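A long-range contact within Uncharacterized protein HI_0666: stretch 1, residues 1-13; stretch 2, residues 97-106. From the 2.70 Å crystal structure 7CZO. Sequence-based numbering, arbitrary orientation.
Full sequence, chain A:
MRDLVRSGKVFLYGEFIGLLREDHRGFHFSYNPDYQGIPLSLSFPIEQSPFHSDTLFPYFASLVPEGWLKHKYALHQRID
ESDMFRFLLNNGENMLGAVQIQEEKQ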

# COMPACT_ATOMS: atom_id res chain seq x y z
N MET A 1 7.84 12.20 13.83
CA MET A 1 8.67 11.77 12.67
C MET A 1 9.17 12.96 11.88
O MET A 1 8.82 14.10 12.19
CB MET A 1 7.94 10.72 11.83
CG MET A 1 7.98 9.36 12.51
SD MET A 1 6.49 8.36 12.37
CE MET A 1 6.57 7.37 13.88
N ARG A 2 10.07 12.70 10.92
CA ARG A 2 10.54 13.70 9.96
C ARG A 2 10.81 13.02 8.61
O ARG A 2 11.37 11.91 8.55
CB ARG A 2 11.80 14.43 10.45
CG ARG A 2 11.66 15.14 11.79
CD ARG A 2 12.15 14.26 12.94
NE ARG A 2 11.60 14.53 14.28
CZ ARG A 2 11.74 15.67 14.97
NH1 ARG A 2 11.23 15.77 16.19
NH2 ARG A 2 12.37 16.73 14.46
N ASP A 3 10.41 13.70 7.54
CA ASP A 3 10.29 13.12 6.18
C ASP A 3 11.65 12.92 5.46
O ASP A 3 12.68 13.23 6.04
CB ASP A 3 9.33 14.01 5.35
CG ASP A 3 9.70 15.47 5.42
OD1 ASP A 3 9.96 15.95 6.55
OD2 ASP A 3 9.74 16.12 4.35
N LEU A 4 11.70 12.38 4.23
CA LEU A 4 10.58 11.83 3.45
C LEU A 4 10.80 10.30 3.29
O LEU A 4 11.81 9.79 3.75
CB LEU A 4 10.57 12.54 2.07
CG LEU A 4 10.33 14.05 1.97
CD1 LEU A 4 11.10 14.63 0.78
CD2 LEU A 4 8.84 14.37 1.86
N VAL A 5 9.88 9.55 2.68
CA VAL A 5 8.63 10.06 2.15
C VAL A 5 7.50 9.28 2.86
O VAL A 5 7.39 9.34 4.09
CB VAL A 5 8.53 10.02 0.58
CG1 VAL A 5 7.80 11.25 0.03
CG2 VAL A 5 9.90 9.93 -0.08
N ARG A 6 6.76 8.48 2.10
CA ARG A 6 5.37 8.18 2.39
C ARG A 6 5.15 6.81 3.09
O ARG A 6 5.67 5.78 2.66
CB ARG A 6 4.58 8.23 1.09
CG ARG A 6 4.53 9.59 0.41
CD ARG A 6 3.51 10.50 1.08
NE ARG A 6 2.18 10.43 0.44
CZ ARG A 6 1.09 11.06 0.89
NH1 ARG A 6 1.15 11.80 1.99
NH2 ARG A 6 -0.07 10.93 0.25
N SER A 7 4.36 6.82 4.15
CA SER A 7 4.12 5.66 4.95
C SER A 7 2.59 5.46 5.17
O SER A 7 1.86 6.43 5.35
CB SER A 7 4.86 5.83 6.27
OG SER A 7 4.71 4.68 7.11
N GLY A 8 2.12 4.21 5.16
CA GLY A 8 0.72 3.87 5.48
C GLY A 8 0.66 2.69 6.42
O GLY A 8 1.30 1.67 6.18
N LYS A 9 -0.07 2.82 7.51
CA LYS A 9 -0.36 1.67 8.37
C LYS A 9 -1.39 0.79 7.65
O LYS A 9 -2.35 1.29 7.06
CB LYS A 9 -0.96 2.12 9.70
CG LYS A 9 -0.00 2.41 10.84
CD LYS A 9 -0.72 3.23 11.93
CE LYS A 9 -0.44 2.76 13.36
NZ LYS A 9 -1.68 2.55 14.18
N VAL A 10 -1.18 -0.51 7.73
CA VAL A 10 -1.98 -1.47 6.99
C VAL A 10 -2.77 -2.31 7.95
O VAL A 10 -2.21 -2.98 8.81
CB VAL A 10 -1.07 -2.38 6.16
CG1 VAL A 10 -1.83 -3.60 5.65
CG2 VAL A 10 -0.45 -1.56 5.01
N PHE A 11 -4.08 -2.27 7.76
CA PHE A 11 -5.03 -3.03 8.57
C PHE A 11 -5.70 -4.10 7.70
O PHE A 11 -5.98 -3.85 6.54
CB PHE A 11 -6.10 -2.08 9.12
CG PHE A 11 -5.60 -1.09 10.10
CD1 PHE A 11 -5.07 0.12 9.69
CD2 PHE A 11 -5.65 -1.35 11.47
CE1 PHE A 11 -4.60 1.06 10.61
CE2 PHE A 11 -5.19 -0.42 12.40
CZ PHE A 11 -4.67 0.79 11.96
N LEU A 12 -5.93 -5.28 8.27
CA LEU A 12 -6.65 -6.43 7.64
C LEU A 12 -7.73 -6.99 8.63
O LEU A 12 -7.46 -7.21 9.82
CB LEU A 12 -5.66 -7.50 7.31
CG LEU A 12 -6.11 -8.68 6.50
CD1 LEU A 12 -6.78 -8.26 5.20
CD2 LEU A 12 -4.89 -9.55 6.20
N TYR A 13 -8.96 -7.12 8.16
CA TYR A 13 -10.10 -7.42 9.03
C TYR A 13 -10.02 -6.74 10.39
O TYR A 13 -10.29 -7.39 11.42
CB TYR A 13 -10.24 -8.94 9.27
CG TYR A 13 -10.15 -9.76 8.00
CD1 TYR A 13 -11.11 -9.70 7.02
CD2 TYR A 13 -9.10 -10.58 7.80
CE1 TYR A 13 -11.00 -10.49 5.88
CE2 TYR A 13 -8.97 -11.32 6.67
CZ TYR A 13 -9.92 -11.29 5.71
OH TYR A 13 -9.71 -12.06 4.55
N GLY A 97 -11.59 -3.57 1.06
CA GLY A 97 -11.78 -4.75 2.03
C GLY A 97 -10.70 -5.09 3.10
O GLY A 97 -10.94 -5.87 4.04
N ALA A 98 -9.47 -4.59 2.86
CA ALA A 98 -8.32 -4.38 3.77
C ALA A 98 -8.28 -2.83 3.93
O ALA A 98 -8.97 -2.15 3.19
CB ALA A 98 -7.04 -4.83 3.04
N VAL A 99 -7.47 -2.23 4.82
CA VAL A 99 -7.49 -0.77 5.00
C VAL A 99 -6.10 -0.06 5.23
O VAL A 99 -5.17 -0.66 5.78
CB VAL A 99 -8.50 -0.44 6.12
CG1 VAL A 99 -8.31 0.97 6.68
CG2 VAL A 99 -9.92 -0.57 5.60
N GLN A 100 -5.95 1.20 4.80
CA GLN A 100 -4.71 1.98 5.04
C GLN A 100 -4.94 3.38 5.49
O GLN A 100 -5.55 4.15 4.76
CB GLN A 100 -3.82 2.06 3.83
CG GLN A 100 -3.53 0.66 3.38
CD GLN A 100 -3.05 0.62 1.99
OE1 GLN A 100 -3.48 -0.22 1.21
NE2 GLN A 100 -2.13 1.52 1.66
N ILE A 101 -4.47 3.67 6.71
CA ILE A 101 -4.48 5.01 7.24
C ILE A 101 -3.06 5.50 7.02
O ILE A 101 -2.10 4.86 7.42
CB ILE A 101 -4.98 5.11 8.73
CG1 ILE A 101 -5.36 6.58 9.07
CG2 ILE A 101 -3.96 4.60 9.76
CD1 ILE A 101 -5.78 6.83 10.51
N GLN A 102 -2.93 6.62 6.33
CA GLN A 102 -1.66 7.30 6.20
C GLN A 102 -1.07 7.61 7.57
O GLN A 102 -1.77 8.09 8.46
CB GLN A 102 -1.86 8.59 5.45
CG GLN A 102 -0.56 9.25 5.10
CD GLN A 102 -0.75 10.40 4.13
OE1 GLN A 102 0.21 11.11 3.80
NE2 GLN A 102 -2.00 10.60 3.67
N GLU A 103 0.22 7.30 7.73
CA GLU A 103 0.93 7.53 8.98
C GLU A 103 1.24 9.00 9.03
O GLU A 103 2.19 9.48 8.41
CB GLU A 103 2.21 6.72 9.08
CG GLU A 103 2.03 5.43 9.84
CD GLU A 103 3.34 4.78 10.25
OE1 GLU A 103 3.34 4.03 11.26
OE2 GLU A 103 4.37 5.00 9.57
N GLU A 104 0.36 9.72 9.72
CA GLU A 104 0.52 11.13 9.97
C GLU A 104 0.40 11.28 11.49
O GLU A 104 -0.38 10.55 12.11
CB GLU A 104 -0.53 11.93 9.20
CG GLU A 104 -0.68 11.45 7.75
CD GLU A 104 -1.11 12.53 6.77
OE1 GLU A 104 -2.23 12.43 6.20
OE2 GLU A 104 -0.31 13.45 6.52
N LYS A 105 1.13 12.21 12.12
CA LYS A 105 1.67 13.42 11.49
C LYS A 105 3.03 13.24 10.78
O LYS A 105 4.07 13.07 11.43
CB LYS A 105 1.78 14.55 12.55
CG LYS A 105 0.57 14.71 13.47
CD LYS A 105 -0.77 14.56 12.75
CE LYS A 105 -1.94 15.09 13.57
NZ LYS A 105 -2.29 16.49 13.19
N GLN A 106 2.98 13.31 9.45
CA GLN A 106 4.17 13.30 8.58
C GLN A 106 3.73 13.53 7.12
O GLN A 106 4.10 14.51 6.49
CB GLN A 106 4.95 11.99 8.68
CG GLN A 106 6.33 12.03 8.02
CD GLN A 106 6.90 10.65 7.79
OE1 GLN A 106 6.70 9.74 8.60
NE2 GLN A 106 7.60 10.47 6.68

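The most unusual feature of this contact lies at the end of its ladder, where the side chain of S7 reinforces a backbone bond. E103 N donates to S7 O at 3.0 Å, nearly straight at 169°, and S7 OG donates to E103 OE2 at a very short 2.5 Å. The same two residues are thus joined twice, once through the main chain and once through their side chains. Serine suits the place because its hydroxyl sits one bond beyond CB, which points toward the other stretch, while the longer glutamate covers the remaining distance with a carboxylate, a strong acceptor.

From there the strands 7-12 and 98-102 run antiparallel, although any two residues that touch are at least 86 positions apart in the sequence. Two hydrogen-bonded pairs hold them. F11 and V99 form the better one: F11 N to V99 O and V99 N to F11 O are both 2.8 Å, at 177° and 171°. K9 and I101 are looser, with K9 N to I101 O at 2.9 Å and I101 N to K9 O at 3.2 Å, and both angles are bent to below 140°. Between these pairs, V10 faces Q100 without direct N-H bonds, and CA-H...O contacts help fill the gap: Q100 CA lies 3.2 Å from K9 O, and V10 CA 3.5 Å from V99 O.

One face of the sheet carries K9, F11, V99 and I101. Beta-branched valine and isoleucine favour extended backbones, and here they also provide apolar surface for the phenylalanine. F11 CB is 4.2 Å from V99 CB, while CG2 of I101 meets the edge of the F11 ring, 3.7 Å from F11 CE1, so the aromatic reaches diagonally past its own partner. K9 lends its aliphatic portion, with K9 CB 3.9 Å from I101 CG2, before the end of its chain leads away.

On the other face lie V10, L12, A98, Q100 and Q102. L12 CD1 approaches A98 CB at 4.1 Å, the small alanine meeting a branched leucine, and V10 CG2 is 4.1 Å from Q100 CG, a methylene of a polar chain serving as apolar surface. G8, opposite Q102, has no side chain, and the backbones come close here: G8 CA is 4.2 Å from Q102 CA. R6 NH1 and Q102 OE1, only 2.2 Å apart, clash in the model and support no inference about bonding.

Beyond the strands, Q106 is poorly ordered, yet its amide end extends to the first stretch, with Q106 OE1 3.6 Å from M1 CB.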